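Local coordinates for putative uncharacterized protein TTHB071 (Thermus thermophilus, PDB 3AYV) that is of uncertain function but binds zinc in a xylose isomerase-like TIM barrel and may take part in protection against oxidative stress, at residues E117-G120 and L121-R124; F159-A163 and A164-V168; A210-R213 and P214-R218. One frame throughout, in Å; residues are numbered along the deposited sequence.

Interaction 1. Residues E117-G120 and L121-R124; sequences EALG and LVVR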
loop_
_atom_site.group_PDB
_atom_site.type_symbol
_atom_site.label_atom_id
_atom_site.label_comp_id
_atom_site.label_asym_id
_atom_site.label_seq_id
_atom_site.Cartn_x
_atom_site.Cartn_y
_atom_site.Cartn_z
ATOM N N GLU A 117 -3.907 10.398 -16.064
ATOM C CA GLU A 117 -4.559 11.682 -16.192
ATOM C C GLU A 117 -5.454 11.984 -14.989
ATOM O O GLU A 117 -5.393 13.065 -14.423
ATOM C CB GLU A 117 -5.351 11.744 -17.508
ATOM C CG GLU A 117 -6.230 12.991 -17.602
ATOM C CD GLU A 117 -7.051 13.012 -18.874
ATOM O OE1 GLU A 117 -6.677 13.752 -19.813
ATOM O OE2 GLU A 117 -8.057 12.262 -18.924
ATOM N N ALA A 118 -6.269 11.013 -14.585
ATOM C CA ALA A 118 -7.181 11.190 -13.461
ATOM C C ALA A 118 -6.429 11.428 -12.141
ATOM O O ALA A 118 -6.964 12.068 -11.200
ATOM C CB ALA A 118 -8.125 9.968 -13.346
ATOM N N LEU A 119 -5.198 10.947 -12.077
ATOM C CA LEU A 119 -4.376 11.111 -10.880
ATOM C C LEU A 119 -3.699 12.481 -10.815
ATOM O O LEU A 119 -3.062 12.787 -9.815
ATOM C CB LEU A 119 -3.305 10.033 -10.803
ATOM C CG LEU A 119 -3.841 8.665 -10.339
ATOM C CD1 LEU A 119 -2.776 7.654 -10.589
ATOM C CD2 LEU A 119 -4.201 8.739 -8.829
ATOM N N GLY A 120 -3.847 13.282 -11.870
ATOM C CA GLY A 120 -3.199 14.620 -11.945
ATOM C C GLY A 120 -3.334 15.420 -10.644
ATOM O O GLY A 120 -2.320 15.837 -10.067
ATOM N N LEU A 121 -4.573 15.621 -10.183
ATOM C CA LEU A 121 -4.853 16.427 -8.964
ATOM C C LEU A 121 -4.338 15.777 -7.696
ATOM O O LEU A 121 -3.955 16.458 -6.744
ATOM C CB LEU A 121 -6.349 16.715 -8.805
ATOM C CG LEU A 121 -7.022 17.654 -9.812
ATOM C CD1 LEU A 121 -8.504 17.801 -9.432
ATOM C CD2 LEU A 121 -6.327 19.043 -9.957
ATOM N N VAL A 122 -4.353 14.442 -7.676
ATOM C CA VAL A 122 -3.875 13.706 -6.519
ATOM C C VAL A 122 -2.358 13.798 -6.387
ATOM O O VAL A 122 -1.846 14.069 -5.294
ATOM C CB VAL A 122 -4.317 12.231 -6.586
ATOM C CG1 VAL A 122 -3.930 11.492 -5.299
ATOM C CG2 VAL A 122 -5.814 12.206 -6.786
ATOM N N VAL A 123 -1.644 13.597 -7.494
ATOM C CA VAL A 123 -0.183 13.750 -7.504
ATOM C C VAL A 123 0.201 15.198 -7.116
ATOM O O VAL A 123 1.156 15.416 -6.348
ATOM C CB VAL A 123 0.408 13.369 -8.876
ATOM C CG1 VAL A 123 1.916 13.681 -8.962
ATOM C CG2 VAL A 123 0.210 11.853 -9.094
ATOM N N ARG A 124 -0.549 16.161 -7.646
ATOM C CA ARG A 124 -0.267 17.571 -7.352
ATOM C C ARG A 124 -0.466 17.871 -5.868
ATOM O O ARG A 124 0.371 18.570 -5.252
ATOM C CB ARG A 124 -1.095 18.507 -8.241
ATOM C CG ARG A 124 -0.700 18.455 -9.732
ATOM C CD ARG A 124 -1.745 19.200 -10.591
ATOM N NE ARG A 124 -1.925 20.582 -10.138
ATOM C CZ ARG A 124 -2.685 21.493 -10.750
ATOM N NH1 ARG A 124 -3.366 21.178 -11.849
ATOM N NH2 ARG A 124 -2.766 22.728 -10.261
HETATM O O HOH W 1 -6.836 14.927 -11.681
#

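Interaction 2. Residues F159-A163 and A164-V168; sequences FCFDA and AHARV. With ZN (zinc ion), chain F; ZN (zinc ion), chain G.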
loop_
_atom_site.group_PDB
_atom_site.type_symbol
_atom_site.label_atom_id
_atom_site.label_comp_id
_atom_site.label_asym_id
_atom_site.label_seq_id
_atom_site.Cartn_x
_atom_site.Cartn_y
_atom_site.Cartn_z
ATOM N N PHE A 159 5.928 3.042 -6.675
ATOM C CA PHE A 159 5.261 1.747 -6.726
ATOM C C PHE A 159 5.433 0.992 -5.395
ATOM O O PHE A 159 6.532 0.956 -4.823
ATOM C CB PHE A 159 5.825 0.926 -7.893
ATOM C CG PHE A 159 5.273 -0.486 -7.969
ATOM C CD1 PHE A 159 3.894 -0.704 -8.044
ATOM C CD2 PHE A 159 6.133 -1.592 -7.945
ATOM C CE1 PHE A 159 3.362 -2.011 -8.084
ATOM C CE2 PHE A 159 5.620 -2.899 -8.017
ATOM C CZ PHE A 159 4.228 -3.105 -8.081
ATOM N N CYS A 160 4.329 0.438 -4.893
ATOM C CA CYS A 160 4.332 -0.433 -3.727
ATOM C C CYS A 160 3.972 -1.843 -4.209
ATOM O O CYS A 160 2.893 -2.045 -4.778
ATOM C CB CYS A 160 3.295 0.063 -2.703
ATOM S SG CYS A 160 3.091 -1.114 -1.309
ATOM N N PHE A 161 4.858 -2.813 -3.983
ATOM C CA PHE A 161 4.612 -4.177 -4.427
ATOM C C PHE A 161 4.025 -5.002 -3.293
ATOM O O PHE A 161 4.620 -5.117 -2.211
ATOM C CB PHE A 161 5.906 -4.849 -4.920
ATOM C CG PHE A 161 5.752 -6.316 -5.318
ATOM C CD1 PHE A 161 4.698 -6.748 -6.123
ATOM C CD2 PHE A 161 6.682 -7.266 -4.871
ATOM C CE1 PHE A 161 4.588 -8.094 -6.478
ATOM C CE2 PHE A 161 6.598 -8.597 -5.239
ATOM C CZ PHE A 161 5.538 -9.024 -6.044
ATOM N N ASP A 162 2.878 -5.608 -3.586
ATOM C CA ASP A 162 2.258 -6.575 -2.721
ATOM C C ASP A 162 2.277 -7.919 -3.410
ATOM O O ASP A 162 1.503 -8.139 -4.342
ATOM C CB ASP A 162 0.816 -6.157 -2.430
ATOM C CG ASP A 162 0.166 -7.039 -1.370
ATOM O OD1 ASP A 162 0.136 -8.274 -1.506
ATOM O OD2 ASP A 162 -0.300 -6.498 -0.373
ATOM N N ALA A 163 3.147 -8.822 -2.962
ATOM C CA ALA A 163 3.349 -10.103 -3.663
ATOM C C ALA A 163 2.131 -11.026 -3.602
ATOM O O ALA A 163 1.869 -11.765 -4.545
ATOM C CB ALA A 163 4.615 -10.833 -3.132
ATOM N N ALA A 164 1.411 -10.991 -2.489
ATOM C CA ALA A 164 0.216 -11.832 -2.348
ATOM C C ALA A 164 -0.878 -11.408 -3.337
ATOM O O ALA A 164 -1.570 -12.261 -3.904
ATOM C CB ALA A 164 -0.299 -11.790 -0.920
ATOM N N HIS A 165 -1.042 -10.099 -3.544
ATOM C CA HIS A 165 -2.018 -9.651 -4.524
ATOM C C HIS A 165 -1.645 -10.176 -5.892
ATOM O O HIS A 165 -2.525 -10.596 -6.644
ATOM C CB HIS A 165 -2.115 -8.123 -4.561
ATOM C CG HIS A 165 -2.728 -7.530 -3.335
ATOM N ND1 HIS A 165 -2.779 -6.170 -3.120
ATOM C CD2 HIS A 165 -3.290 -8.111 -2.240
ATOM C CE1 HIS A 165 -3.353 -5.934 -1.951
ATOM N NE2 HIS A 165 -3.665 -7.097 -1.399
ATOM N N ALA A 166 -0.354 -10.146 -6.244
ATOM C CA ALA A 166 0.062 -10.711 -7.534
ATOM C C ALA A 166 -0.263 -12.216 -7.620
ATOM O O ALA A 166 -0.749 -12.715 -8.641
ATOM C CB ALA A 166 1.557 -10.462 -7.771
ATOM N N ARG A 167 -0.029 -12.914 -6.522
ATOM C CA ARG A 167 -0.199 -14.369 -6.499
ATOM C C ARG A 167 -1.658 -14.761 -6.577
ATOM O O ARG A 167 -2.001 -15.686 -7.315
ATOM C CB ARG A 167 0.418 -14.938 -5.221
ATOM C CG ARG A 167 0.296 -16.478 -5.065
ATOM C CD ARG A 167 0.944 -17.275 -6.196
ATOM N NE ARG A 167 0.855 -18.721 -5.918
ATOM C CZ ARG A 167 1.887 -19.485 -5.558
ATOM N NH1 ARG A 167 3.102 -18.958 -5.444
ATOM N NH2 ARG A 167 1.704 -20.789 -5.320
ATOM N N VAL A 168 -2.524 -14.077 -5.823
ATOM C CA VAL A 168 -3.917 -14.513 -5.775
ATOM C C VAL A 168 -4.856 -13.785 -6.744
ATOM O O VAL A 168 -5.880 -14.349 -7.135
ATOM C CB VAL A 168 -4.504 -14.546 -4.348
ATOM C CG1 VAL A 168 -3.551 -15.328 -3.383
ATOM C CG2 VAL A 168 -4.773 -13.163 -3.812
HETATM ZN ZN ZN F . -1.033 -4.579 0.157
HETATM ZN ZN ZN G . -4.003 -7.574 0.776
HETATM O O HOH W 2 -1.903 -8.704 0.812
HETATM O O HOH W 3 -2.625 -3.079 1.423
HETATM O O HOH W 4 -2.791 -5.826 1.258
HETATM O O HOH W 5 -5.913 -6.515 0.834
#

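Interaction 3. Residues A210-R213 and P214-R218; sequences AWLR and PYLDR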
loop_
_atom_site.group_PDB
_atom_site.type_symbol
_atom_site.label_atom_id
_atom_site.label_comp_id
_atom_site.label_asym_id
_atom_site.label_seq_id
_atom_site.Cartn_x
_atom_site.Cartn_y
_atom_site.Cartn_z
ATOM N N ALA A 210 13.581 -16.681 -1.193
ATOM C CA ALA A 210 14.131 -16.740 -2.539
ATOM C C ALA A 210 14.257 -15.383 -3.255
ATOM O O ALA A 210 15.050 -15.269 -4.192
ATOM C CB ALA A 210 13.333 -17.748 -3.416
ATOM N N TRP A 211 13.506 -14.352 -2.836
ATOM C CA TRP A 211 13.492 -13.100 -3.606
ATOM C C TRP A 211 13.572 -11.801 -2.827
ATOM O O TRP A 211 13.848 -10.753 -3.412
ATOM C CB TRP A 211 12.280 -13.076 -4.574
ATOM C CG TRP A 211 10.938 -13.157 -3.880
ATOM C CD1 TRP A 211 10.205 -14.300 -3.640
ATOM C CD2 TRP A 211 10.174 -12.070 -3.341
ATOM N NE1 TRP A 211 9.035 -13.971 -2.992
ATOM C CE2 TRP A 211 8.992 -12.616 -2.796
ATOM C CE3 TRP A 211 10.359 -10.679 -3.289
ATOM C CZ2 TRP A 211 8.004 -11.817 -2.197
ATOM C CZ3 TRP A 211 9.378 -9.891 -2.684
ATOM C CH2 TRP A 211 8.223 -10.463 -2.143
ATOM N N LEU A 212 13.339 -11.843 -1.514
ATOM C CA LEU A 212 13.149 -10.601 -0.753
ATOM C C LEU A 212 14.437 -9.939 -0.259
ATOM O O LEU A 212 14.469 -8.712 -0.042
ATOM C CB LEU A 212 12.183 -10.817 0.423
ATOM C CG LEU A 212 11.891 -9.631 1.361
ATOM C CD1 LEU A 212 11.147 -8.480 0.643
ATOM C CD2 LEU A 212 11.082 -10.128 2.535
ATOM N N ARG A 213 15.492 -10.729 -0.086
ATOM C CA ARG A 213 16.714 -10.201 0.530
ATOM C C ARG A 213 17.253 -8.901 -0.120
ATOM O O ARG A 213 17.637 -7.983 0.612
ATOM C CB ARG A 213 17.817 -11.272 0.666
ATOM C CG ARG A 213 18.840 -10.916 1.751
ATOM C CD ARG A 213 19.916 -11.976 1.885
ATOM N NE ARG A 213 19.452 -13.261 1.360
ATOM C CZ ARG A 213 19.062 -14.283 2.113
ATOM N NH1 ARG A 213 19.100 -14.165 3.430
ATOM N NH2 ARG A 213 18.642 -15.415 1.553
ATOM N N PRO A 214 17.250 -8.800 -1.473
ATOM C CA PRO A 214 17.747 -7.540 -2.061
ATOM C C PRO A 214 16.986 -6.285 -1.649
ATOM O O PRO A 214 17.511 -5.188 -1.807
ATOM C CB PRO A 214 17.640 -7.780 -3.577
ATOM C CG PRO A 214 17.686 -9.255 -3.727
ATOM C CD PRO A 214 16.915 -9.776 -2.521
ATOM N N TYR A 215 15.775 -6.439 -1.104
ATOM C CA TYR A 215 14.870 -5.296 -0.819
ATOM C C TYR A 215 14.807 -4.895 0.639
ATOM O O TYR A 215 14.055 -4.017 1.026
ATOM C CB TYR A 215 13.454 -5.594 -1.398
ATOM C CG TYR A 215 13.535 -5.851 -2.879
ATOM C CD1 TYR A 215 13.508 -4.792 -3.782
ATOM C CD2 TYR A 215 13.714 -7.136 -3.379
ATOM C CE1 TYR A 215 13.627 -5.006 -5.137
ATOM C CE2 TYR A 215 13.845 -7.355 -4.735
ATOM C CZ TYR A 215 13.789 -6.280 -5.607
ATOM O OH TYR A 215 13.917 -6.491 -6.957
ATOM N N LEU A 216 15.646 -5.511 1.464
ATOM C CA LEU A 216 15.617 -5.263 2.908
ATOM C C LEU A 216 16.007 -3.849 3.348
ATOM O O LEU A 216 15.800 -3.475 4.508
ATOM C CB LEU A 216 16.459 -6.318 3.652
ATOM C CG LEU A 216 15.911 -7.744 3.529
ATOM C CD1 LEU A 216 16.784 -8.728 4.281
ATOM C CD2 LEU A 216 14.471 -7.855 4.024
ATOM N N ASP A 217 16.550 -3.061 2.418
ATOM C CA ASP A 217 16.900 -1.668 2.696
ATOM C C ASP A 217 15.762 -0.689 2.340
ATOM O O ASP A 217 15.898 0.535 2.549
ATOM C CB ASP A 217 18.213 -1.284 1.977
ATOM C CG ASP A 217 18.163 -1.524 0.460
ATOM O OD1 ASP A 217 17.399 -2.398 -0.032
ATOM O OD2 ASP A 217 18.916 -0.837 -0.260
ATOM N N ARG A 218 14.655 -1.241 1.828
ATOM C CA ARG A 218 13.442 -0.488 1.490
ATOM C C ARG A 218 12.443 -0.516 2.645
ATOM O O ARG A 218 12.535 -1.359 3.549
ATOM C CB ARG A 218 12.762 -1.100 0.257
ATOM C CG ARG A 218 13.142 -0.493 -1.099
ATOM C CD ARG A 218 14.503 -0.916 -1.573
ATOM N NE ARG A 218 14.586 -0.973 -3.033
ATOM C CZ ARG A 218 15.512 -1.648 -3.698
ATOM N NH1 ARG A 218 16.456 -2.318 -3.032
ATOM N NH2 ARG A 218 15.509 -1.653 -5.025
#

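Interaction 1. Residues E117-G120 and L121-R124
With CG anti to its own carbonyl carbon (chi1 -77°), Leu119 carries its CD2 methyl to the flank of Val122, where it meets CB at 4.2 Å. Val122 and Val123 share one rotamer, CG1 anti to the backbone N, which in Val123 places CG2 on the side of Leu119; that methyl comes to 4.3 Å from Leu119 CB and lies close to the Leu119 carbonyl oxygen as well. Leu119 O takes a nearly straight bond from Val123 N at 2.8 Å, arriving almost on the line of the carbonyl. One residue on, Arg124 N gives its hydrogen to Gly120 O at 3.0 Å, from a direction tilted slightly out of the carbonyl plane. Arg124 CG packs against this acceptor, 3.1 Å from Gly120 O, and the aliphatic part of the arginine therefore lies over the first turn before the chain bends at chi3 toward its guanidinium group. A water accepts from Leu121 N at 2.8 Å and donates to Ala118 O at 2.9 Å, bridging the end of one helix to the start of the next. Beyond the segments, Leu119 also rests on Val149 and His153 of helix 147-153, while Val122 reaches Leu75 and Leu82 of helix 68-87, and both valines touch Leu133 of strand 132-136. This is a tight helix-to-helix junction, 112-118 running into 120-129, whose apolar side faces the parallel barrel and whose other side is at the surface, as expected of the outer helical layer of a TIM barrel.

Interaction 2. Residues F159-A163 and A164-V168
Asp162 and His165 meet flat against each other: the carboxylate and imidazole planes are only 3° apart, with Asp162 CG 3.4 Å above the middle of the ring. Two torsions produce the stack. Asp162 has CG anti to the backbone N (chi1 -172°), which swings the carboxylate over the start of the following helix, and His165 has CG beside its own N, so that the ring folds back beneath the acid. The two carboxylate oxygens then divide the work. OD1 of Asp162 caps the helix, accepting from His165 N at 3.0 Å, with the donor above the carboxylate plane, whereas OD2 binds one zinc ion at 2.1 Å. His165 NE2 holds a second zinc at 2.2 Å, and one water bridges the two metals. Asp162 thus stands at the C-terminal end of barrel strand 158-162 and at the N-cap of helix 163-169, where a TIM barrel gathers its metal ligands; Glu136, His187 and Glu223 complete the protein ligands of the first zinc, and Asp196 and His198 those of the second. His165 ND1 bonds to the backbone O of Asn137, which fixes the rotation of the ring, with NE2 turned to the zinc. On the other side of the strand, Phe161, with CG anti to its N, sets the edge of its ring against Ala166, CE1 to CB 4.1 Å, while the Ala163 amide nitrogen lies over the centre of one ring face. Trp178 of helix 176-179 meets the Phe161 ring and also touches Ala166. Ala163 O receives the bond from Arg167 N at 3.0 Å, and Asp162 O takes a weak bond from Ala166 N.

Interaction 3. Residues A210-R213 and P214-R218
Two backbone bonds of the i to i+3 kind wind the chain through a short 3-10 segment: Tyr215 N to Leu212 O at 2.8 Å, and Leu216 N to Arg213 O at 3.3 Å. A type I beta turn, Tyr215 to Arg218, follows in the loop leading to barrel strand 219-222. Leu212, with CG anti to the backbone N (chi1 178°), meets the CD2 methyl of Leu216 through its CG at 4.1 Å, crossing it at about a right angle. Leu216 CD1 lies 3.9 Å from Arg213 CG, so each methyl touches a different side chain. An alanine at Leu216 would lose both methyl contacts, and a gap is likely to open beside Leu212 and the Arg213 stem, facing Leu235 and Ala239 of helix 229-240. The Tyr215 ring turns its edge to Trp211 O, CE2 to O 3.6 Å, and offers CD1 to the face of the Arg218 guanidinium. A salt bridge holds that group, Arg218 NH1 to Asp217 OD1 at 3.1 Å. Arg213 NH1 hydrogen-bonds to Leu238 O and forms a salt bridge with Glu241. Leu212 and Leu216 thus pack on helix 229-240, while the Arg213 and Arg218 guanidiniums are each matched by a carboxylate.

Interactions 1, 2 and 3 follow one another along the chain, within one eight-stranded parallel barrel. Interaction 1 joins helices 112-118 and 120-129 in the outer layer, its centre about 23 Å from that of interaction 2 and about 30 Å from that of interaction 3, and it touches neither. Interaction 2 lies nearest the centre of the chain, where strand 158-162 passes into helix 163-169 at the zinc site. Interaction 3 belongs to the loop between strands 185-188 and 219-222. Its centre is about 14 Å from that of interaction 2, and the two meet where Trp211 packs on Ala163 and Phe161, linking this loop to the residues flanking the zinc ligand Asp162.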